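Local coordinates for protein endo-1,4-beta-xylanase D (Paenibacillus polymyxa, PDB 1UX7) that probably binds xylan through a calcium-dependent carbohydrate-binding module of family 36, part of a modular bacterial xylanase, at residues T14-I19 with N31-S36; V26-N31 with L100-D105; N43-I48 with L86-H91; R51-N56 with D110-F115. All coordinates share one frame; numbering follows the deposited sequence. Where two conformers were deposited one is given.

Interaction 1 (T14-I19 with N31-S36); sequences TYAGKI and NADYVS. With XYP (beta-D-xylopyranose), chain B.
Asp33 OD1 is gripped from two directions: the backbone N of Tyr15 donates to it at 3.0 Å with an N-H...O angle of 164°, and water 1 donates to it at 2.8 Å. The Tyr15 N-H arrives on the syn lone pair of OD1, the side on which the other carboxylate oxygen lies. That second oxygen, OD2, accepts from the backbone N of Tyr29 and of Ala30, so the buried carboxylate accepts three main-chain N-H bonds and one from water, which would probably favour its charged form. Water 1 ties the two loops again, accepting from Thr14 N at 3.0 Å and donating to Asn31 O at 2.9 Å. The fold is the beta-sandwich of a carbohydrate-binding module, and here the loop before strand 17-19 of one sheet meets the loop before strand 34-41 of the other. Ala16 turns its CB toward Asp33 and rests against CG at 3.8 Å, covering the flank of the carboxylate. Tyr15 belongs to the glycan pocket. Its first torsion (chi1 -61°) keeps the ring beside the backbone N, where Thr14 CG2 lies 3.5 Å above the centre of one face and a xylose covers the opposite face. The sugar is offset toward the rim, with its C5 3.6 Å from Tyr15 CD1, while Asp33 OD2 lies at the ring edge near the plane.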
loop_
_atom_site.group_PDB
_atom_site.type_symbol
_atom_site.label_atom_id
_atom_site.label_comp_id
_atom_site.label_asym_id
_atom_site.label_seq_id
_atom_site.Cartn_x
_atom_site.Cartn_y
_atom_site.Cartn_z
ATOM N N THR A 14 -15.523 1.113 1.106
ATOM C CA THR A 14 -16.505 1.453 2.128
ATOM C C THR A 14 -15.996 2.318 3.276
ATOM O O THR A 14 -16.666 3.271 3.679
ATOM C CB THR A 14 -17.110 0.154 2.670
ATOM O OG1 THR A 14 -17.710 -0.562 1.588
ATOM C CG2 THR A 14 -18.274 0.436 3.647
ATOM N N TYR A 15 -14.812 1.993 3.808
ATOM C CA TYR A 15 -14.358 2.585 5.065
ATOM C C TYR A 15 -13.052 3.369 5.005
ATOM O O TYR A 15 -12.740 4.096 5.936
ATOM C CB TYR A 15 -14.183 1.489 6.125
ATOM C CG TYR A 15 -15.443 0.745 6.451
ATOM C CD1 TYR A 15 -16.466 1.361 7.145
ATOM C CD2 TYR A 15 -15.603 -0.573 6.068
ATOM C CE1 TYR A 15 -17.625 0.675 7.463
ATOM C CE2 TYR A 15 -16.765 -1.271 6.365
ATOM C CZ TYR A 15 -17.772 -0.634 7.057
ATOM O OH TYR A 15 -18.924 -1.332 7.357
ATOM N N ALA A 16 -12.284 3.222 3.928
ATOM C CA ALA A 16 -10.958 3.836 3.898
ATOM C C ALA A 16 -11.015 5.332 4.166
ATOM O O ALA A 16 -11.923 6.043 3.683
ATOM C CB ALA A 16 -10.291 3.583 2.586
ATOM N N GLY A 17 -10.052 5.813 4.936
ATOM C CA GLY A 17 -9.938 7.217 5.228
ATOM C C GLY A 17 -8.601 7.627 5.767
ATOM O O GLY A 17 -7.819 6.801 6.212
ATOM N N LYS A 18 -8.339 8.919 5.764
ATOM C CA LYS A 18 -7.079 9.442 6.243
ATOM C C LYS A 18 -6.914 9.244 7.746
ATOM O O LYS A 18 -7.907 9.159 8.491
ATOM C CB LYS A 18 -6.981 10.919 5.907
ATOM C CG LYS A 18 -6.835 11.170 4.437
ATOM C CD LYS A 18 -6.642 12.620 4.135
ATOM C CE LYS A 18 -6.627 12.861 2.649
ATOM N NZ LYS A 18 -6.371 14.295 2.381
ATOM N N ILE A 19 -5.650 9.193 8.163
ATOM C CA ILE A 19 -5.260 9.197 9.572
ATOM C C ILE A 19 -4.067 10.127 9.797
ATOM O O ILE A 19 -3.349 10.454 8.868
ATOM C CB ILE A 19 -4.895 7.762 10.041
ATOM C CG1 ILE A 19 -3.764 7.159 9.192
ATOM C CG2 ILE A 19 -6.096 6.856 10.013
ATOM C CD1 ILE A 19 -3.348 5.762 9.623
ATOM N N ASN A 31 -12.022 -5.374 3.236
ATOM C CA ASN A 31 -11.671 -5.761 1.882
ATOM C C ASN A 31 -12.264 -4.798 0.866
ATOM O O ASN A 31 -13.368 -4.298 1.049
ATOM C CB ASN A 31 -12.077 -7.208 1.587
ATOM C CG ASN A 31 -11.223 -8.203 2.348
ATOM O OD1 ASN A 31 -10.043 -7.948 2.617
ATOM N ND2 ASN A 31 -11.808 -9.342 2.705
ATOM N N ALA A 32 -11.450 -4.508 -0.148
ATOM C CA ALA A 32 -11.740 -3.579 -1.233
ATOM C C ALA A 32 -11.523 -2.134 -0.834
ATOM O O ALA A 32 -11.782 -1.257 -1.643
ATOM C CB ALA A 32 -13.151 -3.773 -1.771
ATOM N N ASP A 33 -11.073 -1.869 0.399
ATOM C CA ASP A 33 -10.572 -0.546 0.768
ATOM C C ASP A 33 -9.208 -0.444 0.065
ATOM O O ASP A 33 -8.455 -1.436 -0.007
ATOM C CB ASP A 33 -10.343 -0.365 2.278
ATOM C CG ASP A 33 -11.593 0.010 3.056
ATOM O OD1 ASP A 33 -12.658 0.385 2.467
ATOM O OD2 ASP A 33 -11.577 0.017 4.316
ATOM N N TYR A 34 -8.898 0.737 -0.462
ATOM C CA TYR A 34 -7.659 0.925 -1.242
ATOM C C TYR A 34 -7.212 2.369 -1.304
ATOM O O TYR A 34 -7.970 3.287 -1.030
ATOM C CB TYR A 34 -7.842 0.415 -2.677
ATOM C CG TYR A 34 -8.782 1.262 -3.545
ATOM C CD1 TYR A 34 -8.297 2.347 -4.279
ATOM C CD2 TYR A 34 -10.142 0.984 -3.622
ATOM C CE1 TYR A 34 -9.126 3.126 -5.044
ATOM C CE2 TYR A 34 -10.990 1.764 -4.414
ATOM C CZ TYR A 34 -10.470 2.817 -5.124
ATOM O OH TYR A 34 -11.283 3.621 -5.899
ATOM N N VAL A 35 -5.963 2.548 -1.730
ATOM C CA VAL A 35 -5.457 3.815 -2.220
ATOM C C VAL A 35 -4.874 3.558 -3.585
ATOM O O VAL A 35 -4.310 2.495 -3.816
ATOM C CB VAL A 35 -4.418 4.482 -1.291
ATOM C CG1 VAL A 35 -5.087 4.960 -0.021
ATOM C CG2 VAL A 35 -3.252 3.573 -0.967
ATOM N N SER A 36 -4.994 4.513 -4.503
ATOM C CA SER A 36 -4.439 4.355 -5.845
ATOM C C SER A 36 -4.087 5.682 -6.485
ATOM O O SER A 36 -4.607 6.727 -6.119
ATOM C CB SER A 36 -5.397 3.584 -6.753
ATOM O OG SER A 36 -6.554 4.349 -7.034
HETATM C C1 XYP B . -15.216 -0.309 10.568
HETATM C C2 XYP B . -15.837 0.363 11.760
HETATM C C3 XYP B . -16.014 1.871 11.565
HETATM C C4 XYP B . -14.698 2.488 11.066
HETATM C C5 XYP B . -14.207 1.670 9.888
HETATM O O2 XYP B . -17.065 -0.272 12.046
HETATM O O3 XYP B . -16.429 2.444 12.798
HETATM O O4 XYP B . -14.796 3.829 10.624
HETATM O O5 XYP B . -14.055 0.331 10.281
HETATM O O HOH W 1 -14.393 -1.657 1.527
#

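Interaction 2 (V26-N31 with L100-D105); sequences VALYAN and LALTSD. With CA (calcium ion), chain C; XYP (beta-D-xylopyranose), chain D; XYP (beta-D-xylopyranose), chain B.
The Tyr29 ring carries a xylose of chain B over one face, C5 standing 3.6 Å above the plane and offset toward the rim, while O3 of the chain D xylose lies at its edge. Asp105 from the other loop joins Tyr29 in the calcium-dependent glycan site of this module, where the loops following strands 25-28 and 96-101 converge. Tyr29 O binds the calcium at 2.3 Å and Asp105 OD1 at 2.4 Å; the shared metal explains why these two oxygens can lie close together. O2 and O3 of the chain D sugar and water 3 also ligate the ion, and Trp109 and Asp110 supply the remaining ligands, so sugar hydroxyls enter the metal shell directly. Asp105 swings its carboxylate away from its own N (chi1 174°), and the turn about CB-CG (chi2 81°) gives OD1 to the calcium and sets OD2 2.7 Å from O2 of that sugar. Water 2 donates to this OD2 and accepts from Asn31 N, bridging the two loops. The Asn31 amide reaches the backbone of Asp105 as well, through a weak bond from ND2 to Asp105 O. Behind the site, Leu28 and Leu102 cross at a slant, Leu28 CB meeting Leu102 CG at 3.6 Å, and Leu102 CD1 lies 3.5 Å from Leu28 O.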
loop_
_atom_site.group_PDB
_atom_site.type_symbol
_atom_site.label_atom_id
_atom_site.label_comp_id
_atom_site.label_asym_id
_atom_site.label_seq_id
_atom_site.Cartn_x
_atom_site.Cartn_y
_atom_site.Cartn_z
ATOM N N VAL A 26 -3.205 6.706 5.406
ATOM C CA VAL A 26 -4.541 6.225 5.176
ATOM C C VAL A 26 -4.734 4.860 5.844
ATOM O O VAL A 26 -3.859 3.999 5.801
ATOM C CB VAL A 26 -4.812 6.103 3.648
ATOM C CG1 VAL A 26 -6.165 5.471 3.342
ATOM C CG2 VAL A 26 -4.668 7.483 2.976
ATOM N N ALA A 27 -5.884 4.694 6.491
ATOM C CA ALA A 27 -6.293 3.432 7.061
ATOM C C ALA A 27 -7.190 2.681 6.100
ATOM O O ALA A 27 -8.126 3.256 5.512
ATOM C CB ALA A 27 -7.001 3.654 8.372
ATOM N N LEU A 28 -6.892 1.399 5.943
ATOM C CA LEU A 28 -7.698 0.455 5.196
ATOM C C LEU A 28 -8.274 -0.517 6.221
ATOM O O LEU A 28 -7.546 -1.098 7.024
ATOM C CB LEU A 28 -6.865 -0.262 4.142
ATOM C CG LEU A 28 -5.979 0.589 3.243
ATOM C CD1 LEU A 28 -5.235 -0.324 2.305
ATOM C CD2 LEU A 28 -6.781 1.616 2.481
ATOM N N TYR A 29 -9.598 -0.659 6.231
ATOM C CA TYR A 29 -10.302 -1.388 7.287
ATOM C C TYR A 29 -10.903 -2.706 6.802
ATOM O O TYR A 29 -10.811 -3.755 7.484
ATOM C CB TYR A 29 -11.419 -0.501 7.862
ATOM C CG TYR A 29 -10.966 0.806 8.473
ATOM C CD1 TYR A 29 -10.595 0.869 9.823
ATOM C CD2 TYR A 29 -10.915 1.978 7.734
ATOM C CE1 TYR A 29 -10.184 2.046 10.390
ATOM C CE2 TYR A 29 -10.527 3.161 8.304
ATOM C CZ TYR A 29 -10.161 3.196 9.640
ATOM O OH TYR A 29 -9.751 4.390 10.197
ATOM N N ALA A 30 -11.548 -2.660 5.634
ATOM C CA ALA A 30 -12.247 -3.809 5.072
ATOM C C ALA A 30 -11.740 -4.157 3.697
ATOM O O ALA A 30 -11.124 -3.314 3.024
ATOM C CB ALA A 30 -13.761 -3.513 4.984
ATOM N N ASN A 31 -12.022 -5.374 3.236
ATOM C CA ASN A 31 -11.671 -5.761 1.882
ATOM C C ASN A 31 -12.264 -4.798 0.866
ATOM O O ASN A 31 -13.368 -4.298 1.049
ATOM C CB ASN A 31 -12.077 -7.208 1.587
ATOM C CG ASN A 31 -11.223 -8.203 2.348
ATOM O OD1 ASN A 31 -10.043 -7.948 2.617
ATOM N ND2 ASN A 31 -11.808 -9.342 2.705
ATOM N N LEU A 100 -2.716 0.006 -3.603
ATOM C CA LEU A 100 -2.521 -0.748 -2.377
ATOM C C LEU A 100 -3.925 -1.052 -1.844
ATOM O O LEU A 100 -4.684 -0.133 -1.550
ATOM C CB LEU A 100 -1.684 0.049 -1.363
ATOM C CG LEU A 100 -0.222 0.283 -1.769
ATOM C CD1 LEU A 100 0.412 1.407 -0.937
ATOM C CD2 LEU A 100 0.597 -0.990 -1.699
ATOM N N ALA A 101 -4.234 -2.337 -1.704
ATOM C CA ALA A 101 -5.605 -2.785 -1.459
ATOM C C ALA A 101 -5.675 -3.893 -0.434
ATOM O O ALA A 101 -4.773 -4.714 -0.361
ATOM C CB ALA A 101 -6.198 -3.283 -2.758
ATOM N N LEU A 102 -6.755 -3.930 0.332
ATOM C CA LEU A 102 -7.019 -5.074 1.204
ATOM C C LEU A 102 -7.850 -6.115 0.521
ATOM O O LEU A 102 -8.899 -5.790 -0.059
ATOM C CB LEU A 102 -7.790 -4.658 2.446
ATOM C CG LEU A 102 -7.094 -3.726 3.390
ATOM C CD1 LEU A 102 -7.838 -3.698 4.721
ATOM C CD2 LEU A 102 -5.625 -4.144 3.569
ATOM N N THR A 103 -7.384 -7.343 0.611
ATOM C CA THR A 103 -8.133 -8.507 0.122
ATOM C C THR A 103 -8.214 -9.622 1.139
ATOM O O THR A 103 -8.959 -10.569 0.931
ATOM C CB THR A 103 -7.496 -9.065 -1.149
ATOM O OG1 THR A 103 -6.161 -9.530 -0.897
ATOM C CG2 THR A 103 -7.365 -7.981 -2.213
ATOM N N SER A 104 -7.522 -9.495 2.273
ATOM C CA SER A 104 -7.475 -10.586 3.244
ATOM C C SER A 104 -7.907 -10.180 4.653
ATOM O O SER A 104 -7.643 -10.917 5.629
ATOM C CB SER A 104 -6.085 -11.163 3.259
ATOM O OG SER A 104 -5.208 -10.226 3.825
ATOM N N ASP A 105 -8.577 -9.049 4.779
ATOM C CA ASP A 105 -9.175 -8.658 6.036
ATOM C C ASP A 105 -10.175 -9.745 6.462
ATOM O O ASP A 105 -10.882 -10.344 5.621
ATOM C CB ASP A 105 -9.855 -7.293 5.936
ATOM C CG ASP A 105 -10.597 -6.932 7.180
ATOM O OD1 ASP A 105 -9.981 -6.460 8.169
ATOM O OD2 ASP A 105 -11.829 -7.080 7.267
HETATM CA CA CA C . -10.465 -4.626 9.627
HETATM C C1 XYP D . -15.150 -5.308 8.902
HETATM C C2 XYP D . -13.767 -4.705 9.086
HETATM C C3 XYP D . -13.772 -3.610 10.153
HETATM C C4 XYP D . -14.863 -2.583 9.885
HETATM C C5 XYP D . -16.168 -3.349 9.713
HETATM O O2 XYP D . -12.772 -5.674 9.358
HETATM O O3 XYP D . -12.507 -2.970 10.182
HETATM O O4 XYP D . -14.966 -1.667 10.958
HETATM O O5 XYP D . -16.017 -4.290 8.670
HETATM C C1 XYP B . -15.216 -0.309 10.568
HETATM C C2 XYP B . -15.837 0.363 11.760
HETATM C C3 XYP B . -16.014 1.871 11.565
HETATM C C4 XYP B . -14.698 2.488 11.066
HETATM C C5 XYP B . -14.207 1.670 9.888
HETATM O O2 XYP B . -17.065 -0.272 12.046
HETATM O O3 XYP B . -16.429 2.444 12.798
HETATM O O4 XYP B . -14.796 3.829 10.624
HETATM O O5 XYP B . -14.055 0.331 10.281
HETATM O O HOH W 2 -13.501 -7.194 5.068
HETATM O O HOH W 3 -10.845 -5.507 11.861
#

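Interaction 3 (N43-I48 with L86-H91); sequences NSTHNI and LSNITH. With SO4 (sulfate ion), chain E.
A G1 beta bulge interrupts the antiparallel pairing of strands 45-54 and 82-90: Asn88 and Ile89 both face His46, and the register slips by one before Ile48 pairs with Leu86. Ile89 N donates to His46 O at 2.8 Å, while Asn88 N is taken by Asn47 OD1 at 2.7 Å. Thr45 and Thr90 share one face, their OG1 atoms hydrogen-bonded at 2.7 Å; His46 lies on the other with Ile48, Leu86 and Ile89. His91 CG, between its backbone N and carbonyl carbon (chi1 52°), brings the ring under Ser44 O, 3.1 Å above its centre, and rim to rim with His46, whose ND1 bonds His91 NE2 at 2.8 Å. His46 NE2 donates almost straight (173°) to O2 of a sulfate, probably from the crystallisation liquor and also held by Asn43. Were His46 an alanine, His91 NE2 would probably lose this mate and the sulfate one of its donors. In the crystal, the sulfate would probably favour a proton on His46 NE2, while the ND1-NE2 bond may run either way.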
loop_
_atom_site.group_PDB
_atom_site.type_symbol
_atom_site.label_atom_id
_atom_site.label_comp_id
_atom_site.label_asym_id
_atom_site.label_seq_id
_atom_site.Cartn_x
_atom_site.Cartn_y
_atom_site.Cartn_z
ATOM N N ASN A 43 10.742 2.334 -16.787
ATOM C CA ASN A 43 11.502 1.124 -16.485
ATOM C C ASN A 43 10.563 0.047 -15.958
ATOM O O ASN A 43 9.561 0.348 -15.321
ATOM C CB ASN A 43 12.567 1.419 -15.421
ATOM C CG ASN A 43 13.559 2.478 -15.862
ATOM O OD1 ASN A 43 14.231 2.320 -16.884
ATOM N ND2 ASN A 43 13.621 3.582 -15.126
ATOM N N SER A 44 10.907 -1.216 -16.202
ATOM C CA SER A 44 10.062 -2.372 -15.873
ATOM C C SER A 44 10.228 -2.931 -14.462
ATOM O O SER A 44 9.352 -3.612 -13.991
ATOM C CB SER A 44 10.381 -3.518 -16.839
ATOM O OG SER A 44 11.672 -4.061 -16.611
ATOM N N THR A 45 11.358 -2.673 -13.801
ATOM C CA THR A 45 11.733 -3.403 -12.605
ATOM C C THR A 45 12.205 -2.491 -11.500
ATOM O O THR A 45 13.093 -1.673 -11.711
ATOM C CB THR A 45 12.854 -4.376 -12.957
ATOM O OG1 THR A 45 12.424 -5.219 -14.029
ATOM C CG2 THR A 45 13.158 -5.290 -11.807
ATOM N N HIS A 46 11.575 -2.598 -10.331
ATOM C CA HIS A 46 11.844 -1.709 -9.207
ATOM C C HIS A 46 11.894 -2.468 -7.901
ATOM O O HIS A 46 11.248 -3.486 -7.739
ATOM C CB HIS A 46 10.748 -0.646 -9.078
ATOM C CG HIS A 46 10.743 0.320 -10.205
ATOM N ND1 HIS A 46 10.032 0.101 -11.361
ATOM C CD2 HIS A 46 11.387 1.498 -10.372
ATOM C CE1 HIS A 46 10.258 1.090 -12.205
ATOM N NE2 HIS A 46 11.073 1.960 -11.625
ATOM N N ASN A 47 12.655 -1.929 -6.967
ATOM C CA ASN A 47 12.499 -2.296 -5.568
ATOM C C ASN A 47 11.394 -1.411 -5.028
ATOM O O ASN A 47 11.409 -0.213 -5.257
ATOM C CB ASN A 47 13.815 -2.066 -4.823
ATOM C CG ASN A 47 14.908 -2.981 -5.332
ATOM O OD1 ASN A 47 14.678 -4.180 -5.536
ATOM N ND2 ASN A 47 16.075 -2.410 -5.622
ATOM N N ILE A 48 10.407 -1.995 -4.345
ATOM C CA ILE A 48 9.259 -1.217 -3.916
ATOM C C ILE A 48 9.101 -1.344 -2.422
ATOM O O ILE A 48 9.038 -2.444 -1.899
ATOM C CB ILE A 48 7.993 -1.693 -4.652
ATOM C CG1 ILE A 48 8.267 -1.772 -6.161
ATOM C CG2 ILE A 48 6.799 -0.805 -4.286
ATOM C CD1 ILE A 48 7.142 -2.369 -6.970
ATOM N N LEU A 86 9.660 -5.087 -1.280
ATOM C CA LEU A 86 9.671 -6.123 -2.318
ATOM C C LEU A 86 10.824 -5.790 -3.260
ATOM O O LEU A 86 10.936 -4.673 -3.748
ATOM C CB LEU A 86 8.349 -6.139 -3.103
ATOM C CG LEU A 86 7.073 -6.596 -2.371
ATOM C CD1 LEU A 86 5.849 -6.399 -3.214
ATOM C CD2 LEU A 86 7.207 -8.052 -1.957
ATOM N N SER A 87 11.697 -6.759 -3.503
ATOM C CA SER A 87 12.909 -6.517 -4.265
ATOM C C SER A 87 12.655 -6.927 -5.721
ATOM O O SER A 87 12.054 -7.961 -5.993
ATOM C CB SER A 87 14.042 -7.357 -3.657
ATOM O OG SER A 87 14.556 -6.553 -2.610
ATOM N N ASN A 88 13.075 -6.088 -6.653
ATOM C CA ASN A 88 13.172 -6.504 -8.047
ATOM C C ASN A 88 11.861 -6.984 -8.640
ATOM O O ASN A 88 11.761 -8.060 -9.241
ATOM C CB ASN A 88 14.218 -7.620 -8.124
ATOM C CG ASN A 88 15.382 -7.244 -8.964
ATOM O OD1 ASN A 88 15.994 -6.179 -8.807
ATOM N ND2 ASN A 88 15.657 -8.095 -9.936
ATOM N N ILE A 89 10.811 -6.208 -8.403
ATOM C CA ILE A 89 9.523 -6.522 -8.979
ATOM C C ILE A 89 9.438 -6.015 -10.412
ATOM O O ILE A 89 9.651 -4.820 -10.672
ATOM C CB ILE A 89 8.389 -5.880 -8.143
ATOM C CG1 ILE A 89 8.388 -6.395 -6.703
ATOM C CG2 ILE A 89 7.041 -6.110 -8.800
ATOM C CD1 ILE A 89 8.188 -7.869 -6.560
ATOM N N THR A 90 9.096 -6.918 -11.323
ATOM C CA THR A 90 8.851 -6.564 -12.714
ATOM C C THR A 90 7.352 -6.378 -12.967
ATOM O O THR A 90 6.498 -7.117 -12.455
ATOM C CB THR A 90 9.521 -7.568 -13.659
ATOM O OG1 THR A 90 10.939 -7.452 -13.506
ATOM C CG2 THR A 90 9.271 -7.211 -15.111
ATOM N N HIS A 91 7.050 -5.340 -13.737
ATOM C CA HIS A 91 5.691 -4.908 -13.958
ATOM C C HIS A 91 5.624 -4.228 -15.317
ATOM O O HIS A 91 6.630 -4.061 -16.015
ATOM C CB HIS A 91 5.285 -3.927 -12.872
ATOM C CG HIS A 91 6.246 -2.793 -12.703
ATOM N ND1 HIS A 91 6.250 -1.679 -13.519
ATOM C CD2 HIS A 91 7.272 -2.635 -11.841
ATOM C CE1 HIS A 91 7.246 -0.887 -13.159
ATOM N NE2 HIS A 91 7.872 -1.439 -12.133
HETATM S S SO4 E . 10.639 4.727 -13.564
HETATM O O1 SO4 E . 10.140 3.608 -14.333
HETATM O O2 SO4 E . 11.932 4.359 -12.986
HETATM O O3 SO4 E . 10.767 5.859 -14.487
HETATM O O4 SO4 E . 9.725 5.090 -12.467
#

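Interaction 4 (R51-N56 with D110-F115); sequences RGASSN and DAYVDF. With CA (calcium ion), chain F; CA (calcium ion), chain C.
Asp114 OD2 accepts from Arg51 NH1 at 2.9 Å in a salt bridge, and its OD1 binds a calcium ion at 2.3 Å, so both carboxylate oxygens have partners. OD2 lies within 1° of the guanidinium plane, yet NH1 approaches it from the anti side, tilted out of the carboxylate plane. Asp114 O is a second ligand of the same calcium, and Glu5, Glu7 and Asp24 contribute to the site. Arg51 runs extended from CG to NE, and its CB lies over the Phe115 face in a CH-pi contact, 3.8 Å from the centroid. A methionine in place of Arg51 would probably leave Asp114 OD2 without its cationic mate, less firmly oriented beside the metal. The backbones form adjacent antiparallel strands of one sheet of the beta-sandwich, the axes 164° apart: Arg51 N donates to Phe115 O, Asp114 N to Arg51 O, and Ala53 N and O are satisfied by Tyr112 O and N. At the other end, Ser55 OG accepts from Asp110 N at 2.9 Å, and Ser55 N donates to Asp110 O. Water 4 links Tyr112 OH to Ser55 O. Water 5 joins Ser55 OG to Asp110 OD2, while Asp110 OD1 binds the glycan-site calcium at 2.4 Å.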
loop_
_atom_site.group_PDB
_atom_site.type_symbol
_atom_site.label_atom_id
_atom_site.label_comp_id
_atom_site.label_asym_id
_atom_site.label_seq_id
_atom_site.Cartn_x
_atom_site.Cartn_y
_atom_site.Cartn_z
ATOM N N ARG A 51 5.935 2.028 3.784
ATOM C CA ARG A 51 5.915 2.190 5.233
ATOM C C ARG A 51 4.461 2.048 5.688
ATOM O O ARG A 51 3.564 2.643 5.092
ATOM C CB ARG A 51 6.492 3.545 5.652
ATOM C CG ARG A 51 6.625 3.704 7.137
ATOM C CD ARG A 51 7.547 4.860 7.524
ATOM N NE ARG A 51 7.865 4.925 8.965
ATOM C CZ ARG A 51 7.303 5.745 9.828
ATOM N NH1 ARG A 51 6.332 6.553 9.473
ATOM N NH2 ARG A 51 7.712 5.743 11.089
ATOM N N GLY A 52 4.258 1.258 6.732
ATOM C CA GLY A 52 2.936 0.991 7.247
ATOM C C GLY A 52 2.948 0.423 8.632
ATOM O O GLY A 52 3.984 0.293 9.261
ATOM N N ALA A 53 1.764 0.094 9.120
ATOM C CA ALA A 53 1.609 -0.478 10.439
ATOM C C ALA A 53 0.324 -1.269 10.523
ATOM O O ALA A 53 -0.569 -1.130 9.692
ATOM C CB ALA A 53 1.643 0.593 11.490
ATOM N N SER A 54 0.233 -2.141 11.509
ATOM C CA SER A 54 -1.041 -2.731 11.865
ATOM C C SER A 54 -1.762 -1.865 12.921
ATOM O O SER A 54 -1.138 -1.095 13.649
ATOM C CB SER A 54 -0.793 -4.119 12.439
ATOM O OG SER A 54 -2.019 -4.724 12.810
ATOM N N SER A 55 -3.076 -2.023 13.017
ATOM C CA SER A 55 -3.847 -1.404 14.082
ATOM C C SER A 55 -3.638 -2.095 15.416
ATOM O O SER A 55 -3.980 -1.547 16.459
ATOM C CB SER A 55 -5.331 -1.430 13.710
ATOM O OG SER A 55 -5.777 -2.757 13.591
ATOM N N ASN A 56 -3.086 -3.299 15.383
ATOM C CA ASN A 56 -2.881 -4.040 16.627
ATOM C C ASN A 56 -1.713 -5.005 16.503
ATOM O O ASN A 56 -0.866 -4.890 15.609
ATOM C CB ASN A 56 -4.177 -4.738 17.019
ATOM C CG ASN A 56 -4.697 -5.668 15.958
ATOM O OD1 ASN A 56 -3.936 -6.281 15.206
ATOM N ND2 ASN A 56 -6.038 -5.759 15.870
ATOM N N ASP A 110 -6.719 -3.835 11.093
ATOM C CA ASP A 110 -6.771 -2.842 10.032
ATOM C C ASP A 110 -5.336 -2.528 9.616
ATOM O O ASP A 110 -4.408 -2.790 10.370
ATOM C CB ASP A 110 -7.456 -1.573 10.522
ATOM C CG ASP A 110 -8.826 -1.848 11.114
ATOM O OD1 ASP A 110 -9.552 -2.620 10.455
ATOM O OD2 ASP A 110 -9.235 -1.332 12.185
ATOM N N ALA A 111 -5.173 -1.995 8.410
ATOM C CA ALA A 111 -3.861 -1.674 7.857
ATOM C C ALA A 111 -3.719 -0.166 7.759
ATOM O O ALA A 111 -4.605 0.523 7.257
ATOM C CB ALA A 111 -3.698 -2.299 6.498
ATOM N N TYR A 112 -2.590 0.357 8.192
ATOM C CA TYR A 112 -2.268 1.767 8.082
ATOM C C TYR A 112 -1.125 1.892 7.088
ATOM O O TYR A 112 -0.132 1.181 7.181
ATOM C CB TYR A 112 -1.859 2.313 9.446
ATOM C CG TYR A 112 -2.890 2.187 10.552
ATOM C CD1 TYR A 112 -4.259 2.076 10.298
ATOM C CD2 TYR A 112 -2.474 2.182 11.882
ATOM C CE1 TYR A 112 -5.176 1.982 11.351
ATOM C CE2 TYR A 112 -3.369 2.096 12.921
ATOM C CZ TYR A 112 -4.726 2.006 12.646
ATOM O OH TYR A 112 -5.612 1.906 13.699
ATOM N N VAL A 113 -1.296 2.768 6.116
ATOM C CA VAL A 113 -0.336 2.953 5.029
ATOM C C VAL A 113 0.148 4.404 4.995
ATOM O O VAL A 113 -0.660 5.319 4.987
ATOM C CB VAL A 113 -0.957 2.541 3.673
ATOM C CG1 VAL A 113 0.045 2.676 2.572
ATOM C CG2 VAL A 113 -1.484 1.099 3.735
ATOM N N ASP A 114 1.471 4.593 4.973
ATOM C CA ASP A 114 2.105 5.916 5.071
ATOM C C ASP A 114 2.512 6.455 3.686
ATOM O O ASP A 114 2.104 7.549 3.307
ATOM C CB ASP A 114 3.305 5.772 6.012
ATOM C CG ASP A 114 4.014 7.052 6.281
ATOM O OD1 ASP A 114 3.562 8.106 5.810
ATOM O OD2 ASP A 114 5.066 7.051 6.954
ATOM N N PHE A 115 3.266 5.656 2.932
ATOM C CA PHE A 115 3.757 6.027 1.606
ATOM C C PHE A 115 4.252 4.784 0.882
ATOM O O PHE A 115 4.467 3.722 1.504
ATOM C CB PHE A 115 4.892 7.075 1.671
ATOM C CG PHE A 115 6.138 6.633 2.413
ATOM C CD1 PHE A 115 7.072 5.782 1.819
ATOM C CD2 PHE A 115 6.411 7.123 3.695
ATOM C CE1 PHE A 115 8.226 5.387 2.501
ATOM C CE2 PHE A 115 7.607 6.748 4.351
ATOM C CZ PHE A 115 8.474 5.879 3.764
HETATM CA CA CA F . 2.340 9.667 4.660
HETATM CA CA CA C . -10.465 -4.626 9.627
HETATM O O HOH W 4 -4.342 1.530 16.328
HETATM O O HOH W 5 -8.166 -2.861 14.554
HETATM O O HOH W 3 -10.845 -5.507 11.861
HETATM O O HOH W 6 3.688 11.142 5.981
#

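Overall arrangement
Interactions 1, 2 and 4 cluster at one end of the beta-sandwich, their centres about 6 to 12 Å apart, whereas interaction 3 lies about 22 to 24 Å from each, measured between centres. Interactions 1 and 2 share Asn31 and one xylose; interactions 2 and 4 share the sugar-binding calcium and water 3, and strands 25-28 and 111-118 are neighbours in one sheet. Strand 45-54 of that sheet serves both interactions 3 and 4. Along the chain, interaction 1 closes before 3 opens, 3 is nested inside the loop closed by 2, and 2 and 4 cross. The loops of interactions 1, 2 and 4 thus converge on the glycan and its calcium, interaction 4 also reaches a second calcium, and interaction 3 lies far from both.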